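Local coordinates for malate dehydrogenase (Picrophilus torridus, PDB 4BGV), which probably catalyses the reversible, NAD-dependent oxidation of malate to oxaloacetate, a step of the tricarboxylic acid cycle, at residues V121-P126 and I236-M241; V242-I245 and K250-I253; K99-M104 and D316-K321. All blocks are in the same frame, centred on the assembly; numbering follows the deposited sequence.

In the fold
The three contacts illustrate how a two-domain dehydrogenase ties its parts together. Contact 1 lies near the centre of the chain and joins strand 119-122 of the NAD-binding domain to helix 232-246 of the C-terminal domain. Contact 2, its centre about 11 Å away, uses the end of the same helix and the start of strand 251-259; Val121 of contact 1 packs on Val242 and Ile245 of contact 2. Contact 3 packs helix 93-114 on the C-terminal helix 295-321, its centre about 21 Å from that of contact 1. Along the chain contact 1 closes before contact 2 opens, and contact 3 spans both. Met104 and Asn100, in segment 99-104, meet Thr124, which probably binds NAD.

Contact 1. Residues V121-P126 and I236-M241; sequences VVVTNP and ISIAVM
Val121 and Val123 reach across to Ile238 and Met241 through methyl and methylene groups alone, and no hydrogen bond joins the two segments. The closest approach is between Val123 CG2 and Ile238 CD1, 3.6 Å apart, with Val123 CG1 3.8 Å from the same Ile238 CD1. The isoleucine tip thus rests against both branches of the valine, and the two side chains meet at about a right angle. With CG1 beside its backbone N (chi1 -66°), Ile238 gives this long arm to Val123 and turns its other branch, CG2, to Val121 CG1 at a looser 4.3 Å. Met241 arrives by its terminal methyl: the chain bends at the sulfur (chi3 67°) and sets CE 4.0 Å from Val121 CG1. The other branch of Val121, CG2, packs on Val242 and Ile245, further along the same helix.

Val121 lies near the end of strand 119-122 of the parallel Rossmann sheet, and Val123 opens the loop that follows, with Thr124 and Asn125; by similarity these three loop residues bind NAD, Asn125 also the substrate. Through these contacts helix 232-246 of the C-terminal domain lies against the strand end, close to the probable cofactor site, where Ile238 also touches Val13 and Val17 of helix 12-23.

Among the polar groups of the loop, Thr124 OG1 is hydrogen-bonded to Ala83 O. Another side of helix 232-246 meets a neighbouring subunit, whose His52 packs on Ser237 and Val240.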
loop_
_atom_site.group_PDB
_atom_site.type_symbol
_atom_site.label_atom_id
_atom_site.label_comp_id
_atom_site.label_asym_id
_atom_site.label_seq_id
_atom_site.Cartn_x
_atom_site.Cartn_y
_atom_site.Cartn_z
ATOM N N VAL A 121 2.672 -20.948 -13.191
ATOM C CA VAL A 121 2.718 -21.226 -11.750
ATOM C C VAL A 121 1.646 -22.263 -11.445
ATOM O O VAL A 121 0.445 -21.984 -11.539
ATOM C CB VAL A 121 2.482 -19.951 -10.902
ATOM C CG1 VAL A 121 2.335 -20.311 -9.420
ATOM C CG2 VAL A 121 3.650 -18.956 -11.100
ATOM N N VAL A 122 2.088 -23.470 -11.094
ATOM C CA VAL A 122 1.172 -24.588 -10.886
ATOM C C VAL A 122 0.857 -24.738 -9.404
ATOM O O VAL A 122 1.765 -24.801 -8.586
ATOM C CB VAL A 122 1.773 -25.908 -11.438
ATOM C CG1 VAL A 122 0.780 -27.058 -11.296
ATOM C CG2 VAL A 122 2.162 -25.728 -12.897
ATOM N N VAL A 123 -0.436 -24.796 -9.076
ATOM C CA VAL A 123 -0.903 -24.799 -7.689
ATOM C C VAL A 123 -1.508 -26.140 -7.276
ATOM O O VAL A 123 -1.380 -26.560 -6.130
ATOM C CB VAL A 123 -1.975 -23.715 -7.487
ATOM C CG1 VAL A 123 -2.645 -23.820 -6.093
ATOM C CG2 VAL A 123 -1.376 -22.319 -7.734
ATOM N N THR A 124 -2.187 -26.785 -8.211
ATOM C CA THR A 124 -2.816 -28.086 -7.973
ATOM C C THR A 124 -1.881 -29.063 -7.228
ATOM O O THR A 124 -0.757 -29.312 -7.661
ATOM C CB THR A 124 -3.268 -28.695 -9.322
ATOM O OG1 THR A 124 -4.008 -27.715 -10.073
ATOM C CG2 THR A 124 -4.142 -29.928 -9.105
ATOM N N ASN A 125 -2.339 -29.598 -6.099
ATOM C CA ASN A 125 -1.499 -30.435 -5.231
ATOM C C ASN A 125 -1.505 -31.927 -5.629
ATOM O O ASN A 125 -2.535 -32.452 -6.036
ATOM C CB ASN A 125 -1.926 -30.248 -3.763
ATOM C CG ASN A 125 -1.175 -31.159 -2.795
ATOM O OD1 ASN A 125 -0.064 -30.849 -2.357
ATOM N ND2 ASN A 125 -1.795 -32.283 -2.437
ATOM N N PRO A 126 -0.345 -32.607 -5.543
ATOM C CA PRO A 126 0.975 -32.072 -5.192
ATOM C C PRO A 126 1.587 -31.341 -6.377
ATOM O O PRO A 126 1.706 -31.904 -7.467
ATOM C CB PRO A 126 1.782 -33.328 -4.871
ATOM C CG PRO A 126 1.172 -34.382 -5.741
ATOM C CD PRO A 126 -0.300 -34.057 -5.803
ATOM N N ILE A 236 -2.190 -15.513 -1.201
ATOM C CA ILE A 236 -1.069 -14.574 -1.156
ATOM C C ILE A 236 0.269 -15.290 -1.404
ATOM O O ILE A 236 1.162 -14.726 -2.019
ATOM C CB ILE A 236 -1.068 -13.692 0.141
ATOM C CG1 ILE A 236 0.080 -12.668 0.116
ATOM C CG2 ILE A 236 -1.031 -14.550 1.435
ATOM C CD1 ILE A 236 -0.035 -11.642 -0.993
ATOM N N SER A 237 0.392 -16.542 -0.969
ATOM C CA SER A 237 1.627 -17.308 -1.212
ATOM C C SER A 237 1.881 -17.491 -2.714
ATOM O O SER A 237 3.018 -17.444 -3.181
ATOM C CB SER A 237 1.563 -18.680 -0.522
ATOM O OG SER A 237 1.437 -18.521 0.881
ATOM N N ILE A 238 0.798 -17.669 -3.459
ATOM C CA ILE A 238 0.861 -17.809 -4.905
ATOM C C ILE A 238 1.145 -16.456 -5.556
ATOM O O ILE A 238 2.002 -16.347 -6.447
ATOM C CB ILE A 238 -0.473 -18.360 -5.428
ATOM C CG1 ILE A 238 -0.685 -19.796 -4.927
ATOM C CG2 ILE A 238 -0.541 -18.272 -6.955
ATOM C CD1 ILE A 238 -2.167 -20.202 -4.972
ATOM N N ALA A 239 0.436 -15.423 -5.107
ATOM C CA ALA A 239 0.618 -14.086 -5.686
ATOM C C ALA A 239 2.054 -13.568 -5.544
ATOM O O ALA A 239 2.562 -12.914 -6.453
ATOM C CB ALA A 239 -0.373 -13.095 -5.086
ATOM N N VAL A 240 2.723 -13.846 -4.423
ATOM C CA VAL A 240 4.105 -13.357 -4.303
ATOM C C VAL A 240 5.015 -14.020 -5.343
ATOM O O VAL A 240 5.962 -13.406 -5.823
ATOM C CB VAL A 240 4.689 -13.474 -2.865
ATOM C CG1 VAL A 240 3.896 -12.595 -1.894
ATOM C CG2 VAL A 240 4.742 -14.919 -2.401
ATOM N N MET A 241 4.722 -15.269 -5.696
ATOM C CA MET A 241 5.457 -15.947 -6.774
ATOM C C MET A 241 5.143 -15.313 -8.131
ATOM O O MET A 241 6.050 -15.019 -8.909
ATOM C CB MET A 241 5.102 -17.431 -6.835
ATOM C CG MET A 241 5.627 -18.240 -5.654
ATOM S SD MET A 241 4.826 -19.859 -5.496
ATOM C CE MET A 241 5.406 -20.721 -6.966
#

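Contact 2. Residues V242-I245 and K250-I253; sequences VESI and KRVI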
loop_
_atom_site.group_PDB
_atom_site.type_symbol
_atom_site.label_atom_id
_atom_site.label_comp_id
_atom_site.label_asym_id
_atom_site.label_seq_id
_atom_site.Cartn_x
_atom_site.Cartn_y
_atom_site.Cartn_z
ATOM N N VAL A 242 3.855 -15.103 -8.406
ATOM C CA VAL A 242 3.447 -14.536 -9.692
ATOM C C VAL A 242 4.035 -13.128 -9.906
ATOM O O VAL A 242 4.564 -12.806 -10.986
ATOM C CB VAL A 242 1.909 -14.456 -9.795
ATOM C CG1 VAL A 242 1.486 -13.729 -11.086
ATOM C CG2 VAL A 242 1.290 -15.868 -9.709
ATOM N N GLU A 243 3.957 -12.287 -8.880
ATOM C CA GLU A 243 4.433 -10.911 -9.041
ATOM C C GLU A 243 5.963 -10.871 -9.189
ATOM O O GLU A 243 6.508 -9.956 -9.821
ATOM C CB GLU A 243 3.949 -10.017 -7.882
ATOM C CG GLU A 243 4.704 -10.235 -6.594
ATOM C CD GLU A 243 4.129 -9.451 -5.425
ATOM O OE1 GLU A 243 3.037 -8.856 -5.567
ATOM O OE2 GLU A 243 4.779 -9.435 -4.366
ATOM N N SER A 244 6.668 -11.855 -8.630
ATOM C CA SER A 244 8.121 -11.885 -8.804
ATOM C C SER A 244 8.475 -12.133 -10.270
ATOM O O SER A 244 9.486 -11.632 -10.770
ATOM C CB SER A 244 8.797 -12.940 -7.908
ATOM O OG SER A 244 10.217 -12.760 -7.891
ATOM N N ILE A 245 7.662 -12.924 -10.960
ATOM C CA ILE A 245 7.869 -13.104 -12.409
ATOM C C ILE A 245 7.495 -11.842 -13.190
ATOM O O ILE A 245 8.315 -11.282 -13.950
ATOM C CB ILE A 245 7.033 -14.280 -12.964
ATOM C CG1 ILE A 245 7.403 -15.574 -12.245
ATOM C CG2 ILE A 245 7.268 -14.442 -14.482
ATOM C CD1 ILE A 245 6.552 -16.765 -12.645
ATOM N N LYS A 250 13.087 -10.947 -8.531
ATOM C CA LYS A 250 14.151 -11.848 -8.068
ATOM C C LYS A 250 13.964 -12.272 -6.605
ATOM O O LYS A 250 14.937 -12.331 -5.833
ATOM C CB LYS A 250 15.560 -11.248 -8.255
ATOM C CG LYS A 250 15.792 -10.438 -9.539
ATOM C CD LYS A 250 15.769 -11.282 -10.805
ATOM C CE LYS A 250 16.306 -10.466 -11.994
ATOM N NZ LYS A 250 15.954 -11.056 -13.333
ATOM N N ARG A 251 12.726 -12.555 -6.214
ATOM C CA ARG A 251 12.476 -13.164 -4.909
ATOM C C ARG A 251 13.218 -14.493 -4.851
ATOM O O ARG A 251 13.366 -15.179 -5.875
ATOM C CB ARG A 251 10.978 -13.456 -4.709
ATOM C CG ARG A 251 10.053 -12.226 -4.694
ATOM C CD ARG A 251 10.351 -11.272 -3.531
ATOM N NE ARG A 251 10.519 -11.963 -2.256
ATOM C CZ ARG A 251 9.529 -12.244 -1.414
ATOM N NH1 ARG A 251 8.275 -11.914 -1.714
ATOM N NH2 ARG A 251 9.797 -12.881 -0.275
ATOM N N VAL A 252 13.636 -14.870 -3.651
ATOM C CA VAL A 252 14.235 -16.177 -3.416
ATOM C C VAL A 252 13.326 -16.934 -2.464
ATOM O O VAL A 252 13.282 -16.659 -1.258
ATOM C CB VAL A 252 15.667 -16.071 -2.843
ATOM C CG1 VAL A 252 16.226 -17.467 -2.532
ATOM C CG2 VAL A 252 16.570 -15.344 -3.835
ATOM N N ILE A 253 12.587 -17.871 -3.035
ATOM C CA ILE A 253 11.548 -18.630 -2.336
ATOM C C ILE A 253 11.634 -20.092 -2.796
ATOM O O ILE A 253 11.855 -20.363 -3.986
ATOM C CB ILE A 253 10.140 -18.085 -2.693
ATOM C CG1 ILE A 253 10.007 -16.603 -2.318
ATOM C CG2 ILE A 253 9.023 -18.898 -2.009
ATOM C CD1 ILE A 253 8.732 -15.961 -2.904
HETATM O O HOH W 1 6.944 -11.110 -4.389
#
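The guanidinium of Arg251, whose aliphatic stem lies against Ser244, has Ile253 CD1 over the centre of one face, 4.0 Å above the plane. At its edge, in the plane, sits a water that accepts a hydrogen bond from Arg251 NH1 at 3.1 Å and donates one to Glu243 OE2 at 2.7 Å. The two opposite charges are thereby linked at one remove, Arg251 NH1 and Glu243 OE2 being 5.0 Å apart. A short connection leads here from helix 232-246 to strand 251-259, an outer strand of an antiparallel sheet in the C-terminal domain.

Neither charge depends on the water alone. Glu243 OE2 also forms salt bridges with Arg24 and Arg249, whereas Arg251 NH2 pairs with Asp171 of a neighbouring subunit. The same aspartate receives the backbone N of Val252, which places the start of the strand at a subunit interface. Bends at chi2 (-63°) and chi3 (-46°) curl the arginine chain, which brings its head group alongside Ile253, two residues on.

The direct link between helix and strand is made by the hydroxyl of Ser244. Its OG accepts a hydrogen bond from Arg251 N at 3.0 Å with an N-H...O angle of 156°, and donates its own hydrogen to Ile280 O on the adjacent strand, thus tying the helix to two strands at once. Beside this bond the serine presses on the arginine stem, Ser244 CB lying 3.5 Å from Arg251 CG.

Contact 3. Residues K99-M104 and D316-K321; sequences KNIGIM and DDYFAK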
loop_
_atom_site.group_PDB
_atom_site.type_symbol
_atom_site.label_atom_id
_atom_site.label_comp_id
_atom_site.label_asym_id
_atom_site.label_seq_id
_atom_site.Cartn_x
_atom_site.Cartn_y
_atom_site.Cartn_z
ATOM N N LYS A 99 -6.431 -38.550 -11.356
ATOM C CA LYS A 99 -7.447 -37.604 -11.816
ATOM C C LYS A 99 -6.824 -36.250 -12.123
ATOM O O LYS A 99 -7.098 -35.641 -13.160
ATOM C CB LYS A 99 -8.540 -37.430 -10.763
ATOM C CG LYS A 99 -9.634 -36.442 -11.164
ATOM C CD LYS A 99 -10.409 -36.935 -12.385
ATOM C CE LYS A 99 -11.485 -35.943 -12.816
ATOM N NZ LYS A 99 -12.301 -36.450 -13.965
ATOM N N ASN A 100 -5.987 -35.769 -11.213
ATOM C CA ASN A 100 -5.402 -34.449 -11.402
ATOM C C ASN A 100 -4.356 -34.424 -12.516
ATOM O O ASN A 100 -4.251 -33.434 -13.232
ATOM C CB ASN A 100 -4.845 -33.896 -10.087
ATOM C CG ASN A 100 -5.933 -33.346 -9.194
ATOM O OD1 ASN A 100 -6.955 -32.844 -9.677
ATOM N ND2 ASN A 100 -5.737 -33.453 -7.890
ATOM N N ILE A 101 -3.589 -35.507 -12.667
ATOM C CA ILE A 101 -2.601 -35.578 -13.741
ATOM C C ILE A 101 -3.296 -35.435 -15.103
ATOM O O ILE A 101 -2.804 -34.743 -16.001
ATOM C CB ILE A 101 -1.759 -36.885 -13.665
ATOM C CG1 ILE A 101 -0.738 -36.782 -12.526
ATOM C CG2 ILE A 101 -1.019 -37.126 -14.964
ATOM C CD1 ILE A 101 -0.077 -38.102 -12.161
ATOM N N GLY A 102 -4.458 -36.073 -15.236
ATOM C CA GLY A 102 -5.235 -35.983 -16.458
ATOM C C GLY A 102 -5.702 -34.561 -16.711
ATOM O O GLY A 102 -5.695 -34.098 -17.847
ATOM N N ILE A 103 -6.112 -33.873 -15.648
ATOM C CA ILE A 103 -6.520 -32.476 -15.758
ATOM C C ILE A 103 -5.333 -31.603 -16.194
ATOM O O ILE A 103 -5.471 -30.746 -17.069
ATOM C CB ILE A 103 -7.135 -31.970 -14.430
ATOM C CG1 ILE A 103 -8.440 -32.718 -14.137
ATOM C CG2 ILE A 103 -7.404 -30.477 -14.486
ATOM C CD1 ILE A 103 -8.962 -32.515 -12.730
ATOM N N MET A 104 -4.158 -31.853 -15.623
ATOM C CA MET A 104 -2.966 -31.092 -15.998
ATOM C C MET A 104 -2.603 -31.349 -17.455
ATOM O O MET A 104 -2.159 -30.438 -18.153
ATOM C CB MET A 104 -1.762 -31.444 -15.103
ATOM C CG MET A 104 -1.922 -31.105 -13.619
ATOM S SD MET A 104 -2.212 -29.351 -13.289
ATOM C CE MET A 104 -3.992 -29.338 -13.131
ATOM N N ASP A 316 4.549 -40.425 -15.643
ATOM C CA ASP A 316 5.096 -41.005 -16.876
ATOM C C ASP A 316 4.188 -42.110 -17.424
ATOM O O ASP A 316 3.848 -42.114 -18.607
ATOM C CB ASP A 316 6.492 -41.591 -16.647
ATOM C CG ASP A 316 7.531 -40.533 -16.348
ATOM O OD1 ASP A 316 7.294 -39.349 -16.677
ATOM O OD2 ASP A 316 8.589 -40.895 -15.793
ATOM N N ASP A 317 3.804 -43.040 -16.554
ATOM C CA ASP A 317 2.951 -44.157 -16.940
ATOM C C ASP A 317 1.606 -43.685 -17.486
ATOM O O ASP A 317 1.137 -44.192 -18.506
ATOM C CB ASP A 317 2.751 -45.110 -15.756
ATOM C CG ASP A 317 1.787 -46.233 -16.068
ATOM O OD1 ASP A 317 2.191 -47.209 -16.741
ATOM O OD2 ASP A 317 0.620 -46.144 -15.627
ATOM N N TYR A 318 0.989 -42.715 -16.812
ATOM C CA TYR A 318 -0.257 -42.139 -17.309
ATOM C C TYR A 318 -0.082 -41.575 -18.717
ATOM O O TYR A 318 -0.895 -41.844 -19.599
ATOM C CB TYR A 318 -0.787 -41.042 -16.377
ATOM C CG TYR A 318 -2.103 -40.447 -16.836
ATOM C CD1 TYR A 318 -3.310 -41.029 -16.477
ATOM C CD2 TYR A 318 -2.137 -39.300 -17.627
ATOM C CE1 TYR A 318 -4.515 -40.492 -16.895
ATOM C CE2 TYR A 318 -3.335 -38.754 -18.052
ATOM C CZ TYR A 318 -4.521 -39.350 -17.681
ATOM O OH TYR A 318 -5.718 -38.818 -18.094
ATOM N N PHE A 319 0.970 -40.785 -18.919
ATOM C CA PHE A 319 1.214 -40.170 -20.224
ATOM C C PHE A 319 1.486 -41.230 -21.291
ATOM O O PHE A 319 1.029 -41.115 -22.430
ATOM C CB PHE A 319 2.366 -39.160 -20.159
ATOM C CG PHE A 319 1.934 -37.761 -19.790
ATOM C CD1 PHE A 319 1.679 -37.424 -18.468
ATOM C CD2 PHE A 319 1.794 -36.785 -20.766
ATOM C CE1 PHE A 319 1.286 -36.143 -18.125
ATOM C CE2 PHE A 319 1.403 -35.493 -20.432
ATOM C CZ PHE A 319 1.146 -35.172 -19.108
ATOM N N ALA A 320 2.223 -42.268 -20.910
ATOM C CA ALA A 320 2.519 -43.364 -21.824
ATOM C C ALA A 320 1.249 -44.101 -22.247
ATOM O O ALA A 320 1.140 -44.541 -23.389
ATOM C CB ALA A 320 3.507 -44.331 -21.191
ATOM N N LYS A 321 0.294 -44.226 -21.325
ATOM C CA LYS A 321 -0.948 -44.955 -21.578
ATOM C C LYS A 321 -1.969 -44.114 -22.345
ATOM O O LYS A 321 -2.955 -44.639 -22.860
ATOM C CB LYS A 321 -1.577 -45.418 -20.260
ATOM C CG LYS A 321 -0.831 -46.530 -19.527
ATOM C CD LYS A 321 -1.586 -46.903 -18.248
ATOM C CE LYS A 321 -0.887 -47.998 -17.446
ATOM N NZ LYS A 321 -0.724 -49.274 -18.189
HETATM O O HOH W 2 -5.617 -36.854 -19.674
#
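Tyr318 OH, set against the backbone of Gly102, holds a water at 2.5 Å in the plane of the tyrosine ring. That water also donates a weak hydrogen bond, 3.3 Å long, to Gly102 O, giving the two helices a solvent-mediated polar link. The hydroxyl comes in tightly, Tyr318 OH lying 3.3 Å from Gly102 CA, where the glycine has no side chain in the way.

Helices 93-114 and 295-321 meet here as a crossed helix pair, their local axes 10.5 Å apart at a crossing angle of -59°. The Tyr318 side chain, with CG anti to the backbone N (chi1 -178°), runs alongside that of Ile101, the two pointing opposite ways. Ile101 CG2 serves two aromatic rings, touching Tyr318 CD2 at 3.6 Å and Phe319 CE1 at 4.0 Å. Putting a serine in place of Tyr318 would probably open a gap beside Gly102, leave Ile101 CG2 with Phe319 alone from this segment, and deprive the water of its phenol partner.

Helix 127-138 adds to the surroundings: Met130 touches Ile101, and Lys136 forms a salt bridge with Asp316. The probable NAD site is also close, since Asn100, on the same helix as Ile101 and Gly102, binds the cofactor by similarity. With no direct hydrogen bond or salt bridge between the segments, the C-terminal helix meets helix 93-114 here through close apolar fit and one shared water, which suggests that shape fit rather than charge pairing holds these two segments together.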